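Local coordinates for protein polycyclic ketone monooxygenase (Myceliophthora thermophila, PDB 5MQ6) that uses FAD and NADPH to insert a single oxygen atom next to the carbonyl of ketones, polycyclic ones above all, giving esters or lactones, at residues A[485-488]-A[489-492]; A[503-506]-A[507-511]; A[42-45]-A[46-49]; A[570-573]-A[574-577]; A[580-583]-A[584-587]. All blocks are in the same frame, centred on the assembly; numbering follows the deposited sequence.

Contact 1: residues A[485-488]-A[489-492]. With FAD (flavin-adenine dinucleotide), chain B.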
# COMPACT_ATOMS: atom_id res chain seq x y z
N GLY A 485 12.96 3.66 -7.26
CA GLY A 485 13.73 2.46 -6.85
C GLY A 485 13.57 2.12 -5.37
O GLY A 485 14.51 1.58 -4.77
N GLY A 486 12.41 2.45 -4.77
CA GLY A 486 12.24 2.30 -3.31
C GLY A 486 12.79 3.42 -2.44
O GLY A 486 12.84 3.24 -1.26
N SER A 487 13.19 4.56 -2.97
CA SER A 487 13.77 5.62 -2.17
C SER A 487 12.75 6.03 -1.12
O SER A 487 11.61 6.36 -1.48
CB SER A 487 14.03 6.85 -3.04
OG SER A 487 14.46 7.93 -2.30
N PRO A 488 13.14 6.01 0.19
CA PRO A 488 12.11 6.54 1.09
C PRO A 488 11.75 8.01 0.83
O PRO A 488 10.66 8.41 1.13
CB PRO A 488 12.72 6.30 2.47
CG PRO A 488 13.64 5.10 2.28
CD PRO A 488 14.25 5.44 0.94
N ALA A 489 12.63 8.79 0.22
CA ALA A 489 12.39 10.19 -0.07
C ALA A 489 11.34 10.32 -1.19
O ALA A 489 10.31 11.07 -1.07
CB ALA A 489 13.68 10.84 -0.50
N VAL A 490 11.61 9.63 -2.29
CA VAL A 490 10.67 9.70 -3.40
C VAL A 490 9.34 9.18 -2.99
O VAL A 490 8.33 9.79 -3.28
CB VAL A 490 11.12 8.92 -4.66
CG1 VAL A 490 10.09 9.04 -5.79
CG2 VAL A 490 12.44 9.50 -5.17
N ARG A 491 9.31 8.04 -2.33
CA ARG A 491 8.04 7.51 -1.97
C ARG A 491 7.21 8.40 -1.04
O ARG A 491 6.01 8.38 -1.07
CB ARG A 491 8.25 6.20 -1.31
CG ARG A 491 6.94 5.62 -0.83
CD ARG A 491 7.14 4.20 -0.34
NE ARG A 491 8.09 4.09 0.78
CZ ARG A 491 9.37 3.73 0.69
NH1 ARG A 491 9.91 3.47 -0.51
NH2 ARG A 491 10.11 3.62 1.83
N THR A 492 7.85 9.16 -0.18
CA THR A 492 7.11 10.03 0.71
C THR A 492 6.89 11.40 0.13
O THR A 492 6.11 12.17 0.68
CB THR A 492 7.60 10.03 2.23
OG1 THR A 492 8.04 11.28 2.73
CG2 THR A 492 8.47 9.00 2.60
PA FAD B . -1.24 5.35 4.90
O1A FAD B . -1.07 5.56 3.43
O2A FAD B . -2.50 4.71 5.45
O5B FAD B . -1.08 6.78 5.62
C5B FAD B . -0.02 7.60 5.30
C4B FAD B . -0.50 9.04 5.34
O4B FAD B . 0.67 9.87 5.22
C3B FAD B . -1.45 9.46 4.22
O3B FAD B . -2.51 10.22 4.76
C2B FAD B . -0.60 10.31 3.33
O2B FAD B . -1.34 11.29 2.64
C1B FAD B . 0.37 10.91 4.32
N9A FAD B . 1.58 11.41 3.70
C8A FAD B . 2.40 10.74 2.86
N7A FAD B . 3.37 11.57 2.48
C5A FAD B . 3.20 12.78 3.04
C6A FAD B . 3.94 14.05 3.02
N6A FAD B . 5.03 14.29 2.33
N1A FAD B . 3.43 14.96 3.81
C2A FAD B . 2.29 14.79 4.53
N3A FAD B . 1.55 13.71 4.61
C4A FAD B . 1.99 12.67 3.83
N1 FAD B . -3.56 -3.25 2.87
C2 FAD B . -3.82 -4.42 3.54
O2 FAD B . -2.92 -5.02 4.12
N3 FAD B . -5.06 -4.92 3.58
C4 FAD B . -6.06 -4.29 2.95
O4 FAD B . -7.17 -4.79 3.02
C4X FAD B . -5.89 -3.03 2.20
N5 FAD B . -6.88 -2.36 1.53
C5X FAD B . -6.56 -1.21 0.88
C6 FAD B . -7.60 -0.47 0.14
C7 FAD B . -7.15 0.76 -0.54
C7M FAD B . -8.13 1.61 -1.32
C8 FAD B . -5.74 1.24 -0.50
C8M FAD B . -5.27 2.52 -1.18
C9 FAD B . -4.80 0.51 0.20
C9A FAD B . -5.15 -0.68 0.89
N10 FAD B . -4.14 -1.39 1.56
C10 FAD B . -4.50 -2.55 2.24
C1' FAD B . -2.75 -0.89 1.66
C2' FAD B . -2.78 0.22 2.80
O2' FAD B . -2.18 1.42 2.29
C3' FAD B . -2.12 -0.22 4.15
O3' FAD B . -2.80 -1.37 4.66
C4' FAD B . -2.20 0.78 5.33
O4' FAD B . -3.50 1.49 5.49
C5' FAD B . -1.03 1.79 5.24
O5' FAD B . -0.91 2.42 6.55
P FAD B . 0.23 3.58 6.59
O1P FAD B . -0.13 4.43 7.86
O2P FAD B . 1.57 2.85 6.40
O3P FAD B . 0.04 4.43 5.19
O HOH W 1 12.37 1.95 1.13
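Arg-491 reaches back over the start of its own helix and gives NH1 to the carbonyl oxygen of Gly-486, 3.0 Å away. The bond lies in the guanidinium plane on the arginine side, but NH1 comes in well above the carbonyl plane of Gly-486, about 70° out of it. Water 1 closes a small ring here: it donates to Gly-486 O and accepts from Arg-491 NH2, so that oxygen is held from two directions. One face of the guanidinium lies over Pro-488, with NH2 3.6 Å from Pro-488 CA. The side chain leaves the backbone extended and then bends at chi3 (60°), which turns the guanidinium back toward the loop.

Behind this sits the helix start. Ser-487 is the N-cap: its OG accepts two weak bonds, from Ala-489 N and, much straighter, from Val-490 N at 3.3 Å. The same OG is hydrogen-bonded to Asp-505 of helix 504-511, which would help fix the rotation of the hydroxyl. The first full helical turn is closed by Arg-491 N on Ser-487 O at 3.0 Å, and the methyl CG2 of Val-490 rests against Ser-487 CB.

At the far end, the carbonyl oxygen of Thr-492 takes the adenine amino group N6A of FAD at 2.9 Å, nearly straight. A main-chain acceptor facing N6A is a means of reading adenine, and the buried arginine, its NH1 and NH2 hydrogen-bonded to a carbonyl and a water, probably ties the glycine loop to the short helix that presents it.

Contact 2: residues A[503-506]-A[507-511]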
# COMPACT_ATOMS: atom_id res chain seq x y z
N SER A 503 21.82 14.30 0.19
CA SER A 503 20.46 13.91 -0.16
C SER A 503 20.24 12.41 -0.10
O SER A 503 20.97 11.61 -0.73
CB SER A 503 20.11 14.36 -1.56
OG SER A 503 18.95 13.60 -1.93
N LEU A 504 19.21 12.00 0.62
CA LEU A 504 18.95 10.55 0.74
C LEU A 504 18.76 9.96 -0.66
O LEU A 504 19.30 8.88 -1.00
CB LEU A 504 17.73 10.26 1.63
CG LEU A 504 17.41 8.77 1.86
CD1 LEU A 504 18.61 8.02 2.42
CD2 LEU A 504 16.23 8.59 2.78
N ASP A 505 18.00 10.69 -1.47
CA ASP A 505 17.64 10.13 -2.75
C ASP A 505 18.82 10.06 -3.70
O ASP A 505 18.97 9.13 -4.45
CB ASP A 505 16.47 10.88 -3.41
CG ASP A 505 15.91 10.11 -4.58
OD1 ASP A 505 15.58 8.90 -4.43
OD2 ASP A 505 15.89 10.70 -5.68
N ASP A 506 19.68 11.04 -3.66
CA ASP A 506 20.88 10.98 -4.49
C ASP A 506 21.74 9.80 -4.08
O ASP A 506 22.17 9.02 -4.94
CB ASP A 506 21.66 12.26 -4.40
CG ASP A 506 20.89 13.46 -4.96
OD1 ASP A 506 19.96 13.29 -5.80
OD2 ASP A 506 21.20 14.59 -4.53
N LYS A 507 21.94 9.59 -2.78
CA LYS A 507 22.64 8.36 -2.33
C LYS A 507 21.96 7.10 -2.91
O LYS A 507 22.60 6.21 -3.48
CB LYS A 507 22.63 8.28 -0.82
CG LYS A 507 23.46 7.16 -0.19
CD LYS A 507 23.31 7.12 1.31
CE LYS A 507 23.82 5.81 1.89
NZ LYS A 507 23.51 5.66 3.35
N TRP A 508 20.65 7.02 -2.75
CA TRP A 508 19.90 5.86 -3.19
C TRP A 508 20.08 5.58 -4.69
O TRP A 508 20.26 4.45 -5.10
CB TRP A 508 18.41 6.15 -3.00
CG TRP A 508 17.64 4.94 -2.73
CD1 TRP A 508 16.93 4.20 -3.63
CD2 TRP A 508 17.47 4.32 -1.45
NE1 TRP A 508 16.31 3.15 -2.97
CE2 TRP A 508 16.60 3.22 -1.63
CE3 TRP A 508 17.92 4.62 -0.16
CZ2 TRP A 508 16.21 2.42 -0.62
CZ3 TRP A 508 17.51 3.80 0.87
CH2 TRP A 508 16.69 2.74 0.65
N GLN A 509 19.98 6.63 -5.50
CA GLN A 509 20.03 6.50 -6.97
C GLN A 509 21.48 6.24 -7.46
O GLN A 509 21.66 5.51 -8.41
CB GLN A 509 19.50 7.74 -7.64
CG GLN A 509 18.08 8.18 -7.38
CD GLN A 509 17.07 7.04 -7.39
OE1 GLN A 509 17.21 6.12 -8.19
NE2 GLN A 509 16.08 7.09 -6.51
N THR A 510 22.46 6.83 -6.79
CA THR A 510 23.82 6.75 -7.20
C THR A 510 24.54 5.56 -6.68
O THR A 510 25.24 4.93 -7.43
CB THR A 510 24.64 7.98 -6.80
OG1 THR A 510 24.65 8.10 -5.37
CG2 THR A 510 24.08 9.27 -7.39
N HIS A 511 24.42 5.25 -5.39
CA HIS A 511 25.13 4.14 -4.77
C HIS A 511 24.25 2.89 -4.66
O HIS A 511 24.77 1.75 -4.51
CB HIS A 511 25.63 4.63 -3.40
CG HIS A 511 26.05 3.54 -2.42
ND1 HIS A 511 27.24 2.83 -2.53
CD2 HIS A 511 25.48 3.14 -1.25
CE1 HIS A 511 27.33 1.98 -1.53
NE2 HIS A 511 26.29 2.15 -0.73
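Gln-509 folds back along the helix because its chain bends at chi2 (-43°), while Asp-505, with CG opposite the backbone N (chi1 -167°), sends its carboxylate forward to meet it. The two groups are one turn apart. NE2 of Gln-509 donates a hydrogen bond to Asp-505 OD1 at 2.8 Å, on the syn side but tilted out of the carboxylate plane, while the bond stays in the amide plane; the two flat groups are themselves turned 58° against each other. CG of Gln-509 also lies 3.2 Å from Asp-505 O, so the bent chain hugs the backbone it came from.

With Ser-487 as the other partner of OD1, and NE2 of Gln-509 also bonded to Gly-484 O, this i to i+4 pair faces the loop ahead of helix 488-492.

At the helix start Ser-503 is the N-cap, its OG taking Asp-506 N at 3.2 Å along a nearly straight line. One turn on, Asp-506 O accepts twice from Thr-510, through the backbone N and through OG1 at 2.7 Å, the hydroxyl coming from above the carbonyl plane. On the buried side, Leu-504 CD1 lies 4.3 Å from CE3 of the Trp-508 indole, a loose apolar contact.

Helix 504-511 follows strand 495-497, whose Ile-496 touches Leu-504. Pro-488 of helix 488-492 packs on both Leu-504 and Trp-508, and the indole NE1 bonds to Gly-485 O. From another side Lys-507 makes a salt bridge to Glu-576 and His-511 a hydrogen bond to Glu-577 of helix 573-585.

Contact 3: residues A[42-45]-A[46-49]. With NDP (NADPH dihydro-nicotinamide-adenine-dinucleotide phosphate), chain C.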
# COMPACT_ATOMS: atom_id res chain seq x y z
N PHE A 42 1.67 7.45 -16.68
CA PHE A 42 0.81 7.90 -15.58
C PHE A 42 1.32 9.23 -15.13
O PHE A 42 2.45 9.55 -15.35
CB PHE A 42 0.81 6.93 -14.37
CG PHE A 42 0.27 5.52 -14.71
CD1 PHE A 42 -1.03 5.35 -15.18
CD2 PHE A 42 1.10 4.38 -14.59
CE1 PHE A 42 -1.52 4.06 -15.51
CE2 PHE A 42 0.62 3.10 -14.92
CZ PHE A 42 -0.69 2.93 -15.39
N ILE A 43 0.44 10.02 -14.54
CA ILE A 43 0.84 11.24 -13.88
C ILE A 43 0.05 11.34 -12.60
O ILE A 43 -1.12 10.89 -12.56
CB ILE A 43 0.71 12.52 -14.77
CG1 ILE A 43 1.02 13.80 -13.96
CG2 ILE A 43 -0.64 12.64 -15.47
CD1 ILE A 43 1.21 14.99 -14.87
N ARG A 44 0.68 11.87 -11.56
CA ARG A 44 -0.06 12.15 -10.35
C ARG A 44 -1.15 13.19 -10.63
O ARG A 44 -0.94 14.24 -11.29
CB ARG A 44 0.80 12.67 -9.22
CG ARG A 44 1.98 11.80 -8.86
CD ARG A 44 2.94 12.63 -8.00
NE ARG A 44 3.91 11.75 -7.36
CZ ARG A 44 4.97 11.21 -7.97
NH1 ARG A 44 5.21 11.45 -9.26
NH2 ARG A 44 5.79 10.40 -7.29
N LEU A 45 -2.31 12.89 -10.07
CA LEU A 45 -3.47 13.78 -10.15
C LEU A 45 -3.09 15.20 -9.74
O LEU A 45 -3.34 16.16 -10.50
CB LEU A 45 -4.60 13.24 -9.25
CG LEU A 45 -6.04 13.62 -9.56
CD1 LEU A 45 -6.38 13.55 -11.07
CD2 LEU A 45 -7.00 12.76 -8.71
N LYS A 46 -2.45 15.33 -8.56
CA LYS A 46 -2.04 16.62 -8.07
C LYS A 46 -0.96 17.33 -8.93
O LYS A 46 -0.82 18.52 -8.78
CB LYS A 46 -1.52 16.51 -6.64
CG LYS A 46 -0.12 15.94 -6.58
CD LYS A 46 0.30 15.73 -5.16
CE LYS A 46 1.62 14.98 -5.14
NZ LYS A 46 2.08 15.03 -3.74
N GLU A 47 -0.22 16.63 -9.79
CA GLU A 47 0.65 17.30 -10.81
C GLU A 47 0.11 17.50 -12.26
O GLU A 47 0.91 17.82 -13.16
CB GLU A 47 1.95 16.55 -10.92
CG GLU A 47 2.85 16.79 -9.72
CD GLU A 47 3.96 15.78 -9.64
OE1 GLU A 47 4.16 14.96 -10.60
OE2 GLU A 47 4.64 15.80 -8.58
N VAL A 48 -1.19 17.32 -12.52
CA VAL A 48 -1.68 17.46 -13.89
C VAL A 48 -1.64 18.98 -14.22
O VAL A 48 -1.91 19.80 -13.33
CB VAL A 48 -3.09 16.86 -14.09
CG1 VAL A 48 -3.72 17.33 -15.41
CG2 VAL A 48 -3.02 15.33 -14.05
N GLY A 49 -1.29 19.31 -15.48
CA GLY A 49 -1.29 20.73 -15.94
C GLY A 49 -2.53 21.53 -15.50
O GLY A 49 -2.43 22.51 -14.75
PA NDP C . -4.83 -0.32 -9.42
O1A NDP C . -3.52 0.45 -9.80
O2A NDP C . -4.83 -1.69 -8.80
O5B NDP C . -5.77 -0.28 -10.73
C5B NDP C . -5.77 0.79 -11.65
C4B NDP C . -6.57 0.25 -12.82
O4B NDP C . -6.62 1.25 -13.87
C3B NDP C . -5.93 -1.02 -13.39
O3B NDP C . -6.96 -2.02 -13.55
C2B NDP C . -5.34 -0.49 -14.67
O2B NDP C . -5.13 -1.49 -15.71
C1B NDP C . -6.32 0.59 -15.07
N9A NDP C . -5.73 1.50 -16.05
C8A NDP C . -4.55 2.19 -15.98
N7A NDP C . -4.32 2.90 -17.10
C5A NDP C . -5.40 2.62 -17.88
C6A NDP C . -5.80 3.02 -19.23
N6A NDP C . -4.99 3.83 -19.90
N1A NDP C . -6.97 2.54 -19.70
C2A NDP C . -7.79 1.69 -19.01
N3A NDP C . -7.50 1.26 -17.77
C4A NDP C . -6.33 1.70 -17.20
O3 NDP C . -5.70 0.55 -8.41
PN NDP C . -6.88 0.14 -7.35
O1N NDP C . -7.34 1.50 -6.72
O2N NDP C . -7.96 -0.70 -8.00
O5D NDP C . -6.15 -0.77 -6.23
C5D NDP C . -4.93 -0.24 -5.61
C4D NDP C . -4.56 -1.03 -4.36
O4D NDP C . -5.50 -0.77 -3.30
C3D NDP C . -4.77 -2.52 -4.60
O3D NDP C . -3.85 -3.18 -5.56
C2D NDP C . -4.91 -3.06 -3.16
O2D NDP C . -3.60 -3.15 -2.50
C1D NDP C . -5.86 -2.02 -2.58
P2B NDP C . -3.71 -2.27 -15.78
O1X NDP C . -2.66 -1.17 -15.64
O2X NDP C . -3.58 -2.89 -17.15
O3X NDP C . -3.76 -3.38 -14.72
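Ile-43 meets the turn that follows it with two branches. Its CD1 lies 3.3 Å from the carbonyl oxygen of Glu-47, and its CG2 touches CG2 of Val-48 at 3.9 Å, the two side chains crossing at about a right angle. Just before it, Phe-42 faces the other way and puts CE1, on the ring edge, 3.4 Å from N7A of the NADPH adenine.

Arg-44 comes next, running alongside Glu-47 in the same direction. Its extended chain lays CD 3.6 Å from Glu-47 OE2, while the charged ends make only a long salt bridge, NH1 to OE1 at 3.9 Å, with the planes 41° apart. Lys-46 flanks the arginine on its aliphatic part, CE against CD. The backbone turns here: Arg-44 O accepts weakly from Glu-47 N, and Leu-45 O takes Val-48 N at 3.2 Å from above its carbonyl plane. Leu-45 and Val-48 both pack on Phe-53 of helix 51-54 and on Val-231.

This is a strand running into a short 3-10 turn. Strand 42-44 pairs antiparallel with strand 230-232, and its first residue belongs to the NADPH pocket, at the adenine end.

Contact 4: residues A[570-573]-A[574-577]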
# COMPACT_ATOMS: atom_id res chain seq x y z
N GLU A 570 22.73 6.13 14.68
CA GLU A 570 23.06 6.21 13.24
C GLU A 570 23.68 4.93 12.80
O GLU A 570 24.68 4.51 13.37
CB GLU A 570 24.07 7.33 12.94
CG GLU A 570 24.14 7.61 11.45
CD GLU A 570 25.02 8.76 11.04
OE1 GLU A 570 25.53 9.47 11.90
OE2 GLU A 570 25.20 8.95 9.84
N VAL A 571 23.06 4.26 11.84
CA VAL A 571 23.68 3.03 11.30
C VAL A 571 25.05 3.38 10.60
O VAL A 571 25.19 4.45 9.94
CB VAL A 571 22.79 2.27 10.33
CG1 VAL A 571 22.49 3.04 9.05
CG2 VAL A 571 23.39 0.90 9.96
N THR A 572 25.99 2.47 10.72
CA THR A 572 27.27 2.71 10.01
C THR A 572 27.20 2.33 8.50
O THR A 572 26.39 1.52 8.08
CB THR A 572 28.41 1.93 10.65
OG1 THR A 572 28.10 0.56 10.57
CG2 THR A 572 28.57 2.29 12.15
N SER A 573 28.08 2.86 7.70
CA SER A 573 28.14 2.51 6.26
C SER A 573 28.45 1.04 6.09
O SER A 573 27.89 0.41 5.23
CB SER A 573 29.14 3.38 5.44
OG SER A 573 30.36 3.34 6.09
N GLU A 574 29.30 0.52 6.98
CA GLU A 574 29.68 -0.91 7.02
C GLU A 574 28.54 -1.79 7.22
O GLU A 574 28.47 -2.80 6.57
CB GLU A 574 30.62 -1.26 8.21
CG GLU A 574 32.02 -1.18 7.81
CD GLU A 574 32.86 -0.66 8.91
OE1 GLU A 574 32.79 -1.27 10.00
OE2 GLU A 574 33.55 0.37 8.67
N ALA A 575 27.70 -1.46 8.20
CA ALA A 575 26.56 -2.34 8.59
C ALA A 575 25.49 -2.29 7.49
O ALA A 575 24.99 -3.34 7.06
CB ALA A 575 26.00 -1.94 9.92
N GLU A 576 25.21 -1.12 6.93
CA GLU A 576 24.23 -1.03 5.84
C GLU A 576 24.71 -1.71 4.55
O GLU A 576 23.91 -2.25 3.72
CB GLU A 576 23.82 0.41 5.63
CG GLU A 576 24.72 1.24 4.75
CD GLU A 576 24.20 2.65 4.54
OE1 GLU A 576 23.13 3.01 5.11
OE2 GLU A 576 24.89 3.44 3.80
N GLU A 577 26.02 -1.68 4.35
CA GLU A 577 26.57 -2.29 3.18
C GLU A 577 26.59 -3.83 3.30
O GLU A 577 26.27 -4.52 2.35
CB GLU A 577 27.95 -1.70 2.93
CG GLU A 577 28.38 -1.88 1.51
CD GLU A 577 27.65 -1.02 0.54
OE1 GLU A 577 26.86 -0.11 0.89
OE2 GLU A 577 27.88 -1.26 -0.63
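Val-571 and Ala-575 form the close-packed side of this strand-to-helix junction, CG2 of the valine lying 3.9 Å from the alanine CB. The other branch, CG1, is 4.0 Å from Glu-576 OE1, where the two side chains cross at about a right angle. Glu-576 is buried, and its carboxylate is well provided for: besides Lys-507 at OE2, it has OE1 accepting from Asn-522 N and hydrogen-bonded to Ser-521 OG. Such a set of partners would favour the charged form. Its CG stands between the backbone N and carbonyl carbon (chi1 84°), which lays the chain over the first turn and brings CG to 3.3 Å from Ser-573 O.

Thr-572 caps the helix. Its OG1 receives Ala-575 N at 3.1 Å and lies 3.3 Å from the alanine CB; the hydroxyl is also bonded to Gly-648 O. Directly behind it the regular pattern begins, with Glu-576 N on Thr-572 O at 3.1 Å, nearly straight, and Glu-577 N on Ser-573 O at 2.9 Å.

The outer side is different. Ser-573 and Glu-574 are exposed, and the glutamate, its chain bent at chi2, brings only its CB near Thr-572 OG1.

In the fold, strand 567-571 pairs antiparallel with strand 649-653 and then passes at once into helix 573-585. That helix faces helix 504-511 through Glu-576 and Glu-577, the latter also forming a salt bridge with Arg-622.

Contact 5: residues A[580-583]-A[584-587]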
# COMPACT_ATOMS: atom_id res chain seq x y z
N SER A 580 23.03 -4.79 2.63
CA SER A 580 22.77 -4.64 1.21
C SER A 580 23.32 -5.82 0.38
O SER A 580 22.62 -6.28 -0.54
CB SER A 580 23.17 -3.25 0.66
OG SER A 580 22.76 -2.20 1.47
N PHE A 581 24.51 -6.34 0.74
CA PHE A 581 25.03 -7.56 0.12
C PHE A 581 24.18 -8.75 0.55
O PHE A 581 23.96 -9.67 -0.23
CB PHE A 581 26.54 -7.75 0.35
CG PHE A 581 27.38 -6.95 -0.60
CD1 PHE A 581 27.48 -5.59 -0.43
CD2 PHE A 581 27.92 -7.54 -1.75
CE1 PHE A 581 28.16 -4.80 -1.35
CE2 PHE A 581 28.63 -6.77 -2.68
CZ PHE A 581 28.75 -5.38 -2.50
N GLU A 582 23.66 -8.76 1.77
CA GLU A 582 22.66 -9.80 2.13
C GLU A 582 21.47 -9.76 1.16
O GLU A 582 21.07 -10.81 0.63
CB GLU A 582 22.23 -9.75 3.59
CG GLU A 582 21.17 -10.69 4.05
CD GLU A 582 21.62 -12.17 4.03
OE1 GLU A 582 22.82 -12.45 3.89
OE2 GLU A 582 20.72 -13.06 4.18
N ILE A 583 20.93 -8.57 0.90
CA ILE A 583 19.77 -8.45 0.07
C ILE A 583 20.10 -9.01 -1.37
O ILE A 583 19.28 -9.76 -1.97
CB ILE A 583 19.26 -7.01 0.02
CG1 ILE A 583 18.75 -6.55 1.44
CG2 ILE A 583 18.27 -6.82 -1.17
CD1 ILE A 583 17.56 -7.33 2.02
N MET A 584 21.29 -8.67 -1.88
CA MET A 584 21.73 -9.12 -3.22
C MET A 584 21.72 -10.64 -3.32
O MET A 584 21.27 -11.21 -4.33
CB MET A 584 23.13 -8.66 -3.50
CG MET A 584 23.25 -7.18 -3.78
SD MET A 584 25.03 -6.80 -4.02
CE MET A 584 25.08 -5.07 -3.74
N LYS A 585 22.12 -11.29 -2.22
CA LYS A 585 22.12 -12.75 -2.15
C LYS A 585 20.70 -13.37 -2.38
O LYS A 585 20.57 -14.54 -2.76
CB LYS A 585 22.69 -13.12 -0.82
CG LYS A 585 22.88 -14.57 -0.58
CD LYS A 585 23.71 -14.79 0.65
CE LYS A 585 22.89 -14.95 1.85
NZ LYS A 585 23.83 -14.93 3.00
N HIS A 586 19.66 -12.60 -2.08
CA HIS A 586 18.29 -13.07 -2.19
C HIS A 586 17.57 -12.76 -3.51
O HIS A 586 16.40 -13.17 -3.68
CB HIS A 586 17.48 -12.47 -1.03
CG HIS A 586 17.83 -13.04 0.29
ND1 HIS A 586 17.11 -14.05 0.87
CD2 HIS A 586 18.83 -12.76 1.16
CE1 HIS A 586 17.63 -14.35 2.05
NE2 HIS A 586 18.72 -13.61 2.23
N ALA A 587 18.26 -12.07 -4.45
CA ALA A 587 17.66 -11.48 -5.64
C ALA A 587 17.12 -12.53 -6.64
O ALA A 587 16.12 -12.30 -7.30
CB ALA A 587 18.66 -10.53 -6.32
O HOH W 2 21.01 -15.73 4.57
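Met-584 CE stands 3.8 Å above one face of the Phe-581 ring, over its centre, and Met-584 SD lies 4.0 Å from the ring centroid, 19° off the normal: a Met-aromatic contact with a CH-pi component. The two side chains run alongside each other. The His-586 ring is met at its edge instead. NE2 of His-586 donates in the ring plane to Glu-582 OE2 at 2.8 Å, but approaches the carboxylate from above, 51° out of its plane; the two planes stand 67° apart.

Phe-581, Glu-582 and Met-584 lie on the last turns of helix 573-585, with His-586 following; Phe-581/Met-584 and Glu-582/Lys-585 are i to i+3 pairs, Glu-582/His-586 i to i+4. Met-584 N still reaches Ser-580 O at 3.0 Å, whereas His-586 N turns to Ile-583 O at 2.9 Å.

Glu-582 is gripped at both oxygens. Its OE1 takes Lys-585 NZ on the syn side at 2.8 Å, a salt bridge, and water 2 donates to OE2 while accepting weakly from NZ. Three donors, one of them a charged lysine, would favour an ionised glutamate. The far nitrogen of the imidazole, ND1, is bonded to Ser-627 OG.

In the fold
Contact 1 is the buried one, about 13 Å from the chain's centre, and it alone hydrogen-bonds FAD; contact 3 lies at the surface, yet its Phe-42 reaches NADPH. Contacts 2, 4 and 5 are partly buried and further out. Contacts 1 and 2 touch through Trp-508 on Gly-485 and Asp-505 on Ser-487, and contact 2 meets contact 4 through Lys-507 and His-511, so polar bridges join successive elements outward from the adenine end of FAD. Contacts 4 and 5 share helix 573-585, at its capped start and its end. Serine or threonine caps mark contacts 1, 2 and 4; contact 5 relies on charge and an aromatic face, contact 3 on a turn, a long salt bridge and apolar packing.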